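Local coordinates for protein ureidoglycolate hydrolase (Arabidopsis thaliana, PDB 4PXE) that hydrolyses (S)-ureidoglycolate to glyoxylate, ammonium and carbon dioxide with a two-manganese site, completing purine breakdown in plants without making urea, at residues R51-T64 against E67-G79. Sequence-based numbering, arbitrary orientation. Where two conformers were deposited one is given.
Sequences RRYVKNLMALAGLT and EDAVGNIFGKWDG
Ile73 of strand 73-77 packs against Lys55 and Met58 of helix 45-60, where the helix covers one face of the sheet in the M20 peptidase fold and its chain returns as the antiparallel edge strand 64-67. The short helix and strand axes run nearly parallel, 9.1 Å apart. The middle is tightly packed: CG2 of Ile73, anti to the backbone N, meets Met58 SD at 3.9 Å, and the same sulfur rests on Gly75 CA, where a side chain would collide with it. Met58 and Leu63 also reach Ile131 of the next strand. A Schellman motif at Gly62 ends the helix and turns Leu63 inward, its CD2 3.8 Å from Trp77 CB. The Lys55 side is looser and partly exposed. The methylenes of Lys55 cross the Ile73 side chain at about a right angle, and a bend at chi3 (-76°) carries NZ to a salt bridge with Glu67 OE2 (3.0 Å), which it meets from above the carboxylate plane; Tyr183 holds the other oxygen. Replacing Lys55 by an alanine would probably cost Glu67 OE2 its salt-bridge partner and strip part of the cover from Ile73 CG2 and CD1. Toward the metal site, Arg51 is salt-bridged through NE to Asp47, and its NH1 gives a weak, bent bond (129°) to Gly71 O at the guanidinium edge. At the opposite end Thr64 and Lys76 form a hydrogen-bonded antiparallel pair, Thr64 N reaching Lys76 O at 2.8 Å. Beside it, on the solvent side, a water links Thr64 to Asp78, 2.9 Å from Thr64 OG1.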
loop_
_atom_site.group_PDB
_atom_site.type_symbol
_atom_site.label_atom_id
_atom_site.label_comp_id
_atom_site.label_asym_id
_atom_site.label_seq_id
_atom_site.Cartn_x
_atom_site.Cartn_y
_atom_site.Cartn_z
ATOM N N ARG A 51 -17.171 2.669 -21.649
ATOM C CA ARG A 51 -17.310 1.930 -22.914
ATOM C C ARG A 51 -18.689 2.155 -23.529
ATOM O O ARG A 51 -18.813 2.368 -24.733
ATOM C CB ARG A 51 -17.123 0.422 -22.693
ATOM C CG ARG A 51 -15.725 -0.015 -22.275
ATOM C CD ARG A 51 -15.711 -1.505 -21.895
ATOM N NE ARG A 51 -14.383 -1.856 -21.409
ATOM C CZ ARG A 51 -13.413 -2.359 -22.160
ATOM N NH1 ARG A 51 -13.626 -2.643 -23.435
ATOM N NH2 ARG A 51 -12.224 -2.581 -21.625
ATOM N N ARG A 52 -19.716 2.089 -22.688
ATOM C CA ARG A 52 -21.086 2.255 -23.156
ATOM C C ARG A 52 -21.312 3.663 -23.703
ATOM O O ARG A 52 -21.966 3.835 -24.730
ATOM C CB ARG A 52 -22.076 1.922 -22.037
ATOM C CG ARG A 52 -22.028 0.451 -21.616
ATOM C CD ARG A 52 -22.846 0.186 -20.365
ATOM N NE ARG A 52 -24.237 0.605 -20.503
ATOM C CZ ARG A 52 -25.212 -0.175 -20.965
ATOM N NH1 ARG A 52 -24.946 -1.418 -21.341
ATOM N NH2 ARG A 52 -26.451 0.290 -21.054
ATOM N N TYR A 53 -20.745 4.659 -23.024
ATOM C CA TYR A 53 -20.860 6.047 -23.450
ATOM C C TYR A 53 -20.243 6.218 -24.836
ATOM O O TYR A 53 -20.847 6.814 -25.725
ATOM C CB TYR A 53 -20.169 6.955 -22.424
ATOM C CG TYR A 53 -20.270 8.438 -22.703
ATOM C CD1 TYR A 53 -19.358 9.064 -23.542
ATOM C CD2 TYR A 53 -21.254 9.216 -22.110
ATOM C CE1 TYR A 53 -19.433 10.430 -23.793
ATOM C CE2 TYR A 53 -21.337 10.581 -22.355
ATOM C CZ TYR A 53 -20.419 11.176 -23.199
ATOM O OH TYR A 53 -20.492 12.529 -23.447
ATOM N N VAL A 54 -19.051 5.660 -25.029
ATOM C CA VAL A 54 -18.368 5.742 -26.315
ATOM C C VAL A 54 -19.099 4.977 -27.431
ATOM O O VAL A 54 -19.257 5.483 -28.543
ATOM C CB VAL A 54 -16.895 5.267 -26.205
ATOM C CG1 VAL A 54 -16.266 5.168 -27.579
ATOM C CG2 VAL A 54 -16.096 6.229 -25.329
ATOM N N LYS A 55 -19.551 3.763 -27.133
ATOM C CA LYS A 55 -20.297 2.984 -28.119
ATOM C C LYS A 55 -21.572 3.712 -28.566
ATOM O O LYS A 55 -21.933 3.665 -29.743
ATOM C CB LYS A 55 -20.601 1.577 -27.589
ATOM C CG LYS A 55 -19.393 0.642 -27.687
ATOM C CD LYS A 55 -19.689 -0.777 -27.203
ATOM C CE LYS A 55 -19.744 -0.857 -25.685
ATOM N NZ LYS A 55 -20.095 -2.247 -25.213
ATOM N N ASN A 56 -22.231 4.396 -27.632
ATOM C CA ASN A 56 -23.406 5.202 -27.956
ATOM C C ASN A 56 -23.059 6.320 -28.938
ATOM O O ASN A 56 -23.755 6.527 -29.938
ATOM C CB ASN A 56 -24.051 5.751 -26.680
ATOM C CG ASN A 56 -25.279 6.588 -26.959
ATOM O OD1 ASN A 56 -25.278 7.798 -26.748
ATOM N ND2 ASN A 56 -26.340 5.944 -27.437
ATOM N N LEU A 57 -21.958 7.020 -28.676
ATOM C CA LEU A 57 -21.507 8.056 -29.603
ATOM C C LEU A 57 -21.137 7.505 -30.981
ATOM O O LEU A 57 -21.422 8.130 -32.000
ATOM C CB LEU A 57 -20.324 8.829 -29.013
ATOM C CG LEU A 57 -20.615 9.688 -27.784
ATOM C CD1 LEU A 57 -19.369 10.448 -27.380
ATOM C CD2 LEU A 57 -21.757 10.648 -28.077
ATOM N N MET A 58 -20.501 6.337 -31.019
ATOM C CA MET A 58 -20.151 5.718 -32.290
ATOM C C MET A 58 -21.403 5.391 -33.099
ATOM O O MET A 58 -21.457 5.632 -34.302
ATOM C CB MET A 58 -19.341 4.441 -32.071
ATOM C CG MET A 58 -17.912 4.664 -31.607
ATOM S SD MET A 58 -17.073 3.067 -31.521
ATOM C CE MET A 58 -15.380 3.577 -31.142
ATOM N N ALA A 59 -22.412 4.858 -32.417
ATOM C CA ALA A 59 -23.669 4.516 -33.080
ATOM C C ALA A 59 -24.369 5.775 -33.574
ATOM O O ALA A 59 -24.914 5.792 -34.684
ATOM C CB ALA A 59 -24.565 3.731 -32.137
ATOM N N LEU A 60 -24.348 6.835 -32.765
ATOM C CA LEU A 60 -24.968 8.100 -33.163
ATOM C C LEU A 60 -24.288 8.689 -34.394
ATOM O O LEU A 60 -24.924 9.374 -35.184
ATOM C CB LEU A 60 -24.945 9.110 -32.018
ATOM C CG LEU A 60 -25.894 8.839 -30.850
ATOM C CD1 LEU A 60 -25.580 9.759 -29.670
ATOM C CD2 LEU A 60 -27.350 8.986 -31.283
ATOM N N ALA A 61 -22.998 8.410 -34.552
ATOM C CA ALA A 61 -22.225 8.863 -35.701
ATOM C C ALA A 61 -22.418 7.957 -36.923
ATOM O O ALA A 61 -21.767 8.143 -37.953
ATOM C CB ALA A 61 -20.747 8.950 -35.340
ATOM N N GLY A 62 -23.295 6.963 -36.796
ATOM C CA GLY A 62 -23.600 6.067 -37.902
ATOM C C GLY A 62 -22.550 5.009 -38.206
ATOM O O GLY A 62 -22.510 4.461 -39.311
ATOM N N LEU A 63 -21.695 4.711 -37.232
ATOM C CA LEU A 63 -20.627 3.740 -37.449
ATOM C C LEU A 63 -21.096 2.312 -37.178
ATOM O O LEU A 63 -21.915 2.079 -36.294
ATOM C CB LEU A 63 -19.425 4.062 -36.550
ATOM C CG LEU A 63 -18.839 5.464 -36.702
ATOM C CD1 LEU A 63 -17.785 5.716 -35.632
ATOM C CD2 LEU A 63 -18.229 5.611 -38.077
ATOM N N THR A 64 -20.569 1.368 -37.951
ATOM C CA THR A 64 -20.749 -0.047 -37.643
ATOM C C THR A 64 -19.880 -0.406 -36.441
ATOM O O THR A 64 -18.651 -0.311 -36.511
ATOM C CB THR A 64 -20.337 -0.922 -38.831
ATOM O OG1 THR A 64 -21.090 -0.542 -39.991
ATOM C CG2 THR A 64 -20.599 -2.390 -38.522
ATOM N N GLU A 67 -16.992 -5.507 -31.356
ATOM C CA GLU A 67 -16.006 -5.721 -30.304
ATOM C C GLU A 67 -15.338 -7.066 -30.479
ATOM O O GLU A 67 -15.966 -8.025 -30.937
ATOM C CB GLU A 67 -16.661 -5.685 -28.929
ATOM C CG GLU A 67 -17.278 -4.363 -28.567
ATOM C CD GLU A 67 -17.773 -4.340 -27.144
ATOM O OE1 GLU A 67 -16.944 -4.205 -26.217
ATOM O OE2 GLU A 67 -18.992 -4.464 -26.942
ATOM N N ASP A 68 -14.065 -7.147 -30.113
ATOM C CA ASP A 68 -13.368 -8.425 -30.176
ATOM C C ASP A 68 -13.365 -9.121 -28.812
ATOM O O ASP A 68 -14.010 -8.659 -27.867
ATOM C CB ASP A 68 -11.962 -8.302 -30.795
ATOM C CG ASP A 68 -10.981 -7.498 -29.933
ATOM O OD1 ASP A 68 -11.234 -7.322 -28.728
ATOM O OD2 ASP A 68 -9.948 -7.066 -30.499
ATOM N N ALA A 69 -12.646 -10.236 -28.724
ATOM C CA ALA A 69 -12.719 -11.105 -27.552
ATOM C C ALA A 69 -12.289 -10.446 -26.235
ATOM O O ALA A 69 -12.720 -10.861 -25.160
ATOM C CB ALA A 69 -11.924 -12.381 -27.798
ATOM N N VAL A 70 -11.450 -9.417 -26.321
ATOM C CA VAL A 70 -10.954 -8.756 -25.111
ATOM C C VAL A 70 -11.531 -7.360 -24.919
ATOM O O VAL A 70 -11.188 -6.665 -23.961
ATOM C CB VAL A 70 -9.407 -8.672 -25.072
ATOM C CG1 VAL A 70 -8.788 -10.070 -25.088
ATOM C CG2 VAL A 70 -8.870 -7.827 -26.212
ATOM N N GLY A 71 -12.392 -6.940 -25.835
ATOM C CA GLY A 71 -13.082 -5.679 -25.651
ATOM C C GLY A 71 -12.482 -4.488 -26.370
ATOM O O GLY A 71 -12.830 -3.351 -26.048
ATOM N N ASN A 72 -11.589 -4.723 -27.327
ATOM C CA ASN A 72 -11.279 -3.657 -28.276
ATOM C C ASN A 72 -12.557 -3.363 -29.039
ATOM O O ASN A 72 -13.270 -4.284 -29.457
ATOM C CB ASN A 72 -10.163 -4.043 -29.254
ATOM C CG ASN A 72 -8.829 -4.302 -28.575
ATOM O OD1 ASN A 72 -8.335 -3.499 -27.777
ATOM N ND2 ASN A 72 -8.218 -5.424 -28.917
ATOM N N ILE A 73 -12.857 -2.081 -29.213
ATOM C CA ILE A 73 -14.108 -1.650 -29.826
ATOM C C ILE A 73 -13.810 -0.946 -31.142
ATOM O O ILE A 73 -12.902 -0.122 -31.211
ATOM C CB ILE A 73 -14.888 -0.736 -28.859
ATOM C CG1 ILE A 73 -15.307 -1.544 -27.624
ATOM C CG2 ILE A 73 -16.111 -0.140 -29.526
ATOM C CD1 ILE A 73 -15.805 -0.725 -26.449
ATOM N N PHE A 74 -14.563 -1.284 -32.190
ATOM C CA PHE A 74 -14.296 -0.792 -33.528
ATOM C C PHE A 74 -15.550 -0.119 -34.069
ATOM O O PHE A 74 -16.648 -0.648 -33.909
ATOM C CB PHE A 74 -13.906 -1.953 -34.456
ATOM C CG PHE A 74 -12.679 -2.710 -34.013
ATOM C CD1 PHE A 74 -12.772 -3.710 -33.054
ATOM C CD2 PHE A 74 -11.436 -2.430 -34.561
ATOM C CE1 PHE A 74 -11.646 -4.413 -32.642
ATOM C CE2 PHE A 74 -10.300 -3.131 -34.155
ATOM C CZ PHE A 74 -10.410 -4.122 -33.195
ATOM N N GLY A 75 -15.388 1.045 -34.691
ATOM C CA GLY A 75 -16.501 1.763 -35.295
ATOM C C GLY A 75 -16.160 2.163 -36.714
ATOM O O GLY A 75 -15.327 3.046 -36.935
ATOM N N LYS A 76 -16.792 1.515 -37.691
ATOM C CA LYS A 76 -16.428 1.724 -39.091
ATOM C C LYS A 76 -17.429 2.551 -39.904
ATOM O O LYS A 76 -18.642 2.378 -39.788
ATOM C CB LYS A 76 -16.201 0.377 -39.799
ATOM C CG LYS A 76 -15.855 0.512 -41.273
ATOM C CD LYS A 76 -15.535 -0.819 -41.938
ATOM C CE LYS A 76 -14.133 -1.295 -41.600
ATOM N NZ LYS A 76 -13.739 -2.494 -42.431
ATOM N N TRP A 77 -16.888 3.462 -40.704
ATOM C CA TRP A 77 -17.642 4.155 -41.740
ATOM C C TRP A 77 -17.240 3.491 -43.055
ATOM O O TRP A 77 -16.097 3.625 -43.498
ATOM C CB TRP A 77 -17.280 5.647 -41.719
ATOM C CG TRP A 77 -17.935 6.524 -42.752
ATOM C CD1 TRP A 77 -18.873 6.166 -43.678
ATOM C CD2 TRP A 77 -17.677 7.917 -42.963
ATOM N NE1 TRP A 77 -19.219 7.256 -44.447
ATOM C CE2 TRP A 77 -18.496 8.342 -44.029
ATOM C CE3 TRP A 77 -16.829 8.847 -42.352
ATOM C CZ2 TRP A 77 -18.493 9.657 -44.497
ATOM C CZ3 TRP A 77 -16.823 10.148 -42.815
ATOM C CH2 TRP A 77 -17.648 10.541 -43.881
ATOM N N ASP A 78 -18.172 2.750 -43.658
ATOM C CA ASP A 78 -17.886 1.992 -44.875
ATOM C C ASP A 78 -17.614 2.913 -46.055
ATOM O O ASP A 78 -18.390 3.826 -46.332
ATOM C CB ASP A 78 -19.061 1.080 -45.241
ATOM C CG ASP A 78 -19.315 0.003 -44.216
ATOM O OD1 ASP A 78 -20.493 -0.385 -44.066
ATOM O OD2 ASP A 78 -18.352 -0.469 -43.569
ATOM N N GLY A 79 -16.517 2.662 -46.754
ATOM C CA GLY A 79 -16.161 3.457 -47.913
ATOM C C GLY A 79 -16.755 2.911 -49.201
ATOM O O GLY A 79 -17.426 1.876 -49.204
HETATM O O HOH W 1 -19.092 -1.915 -41.618
#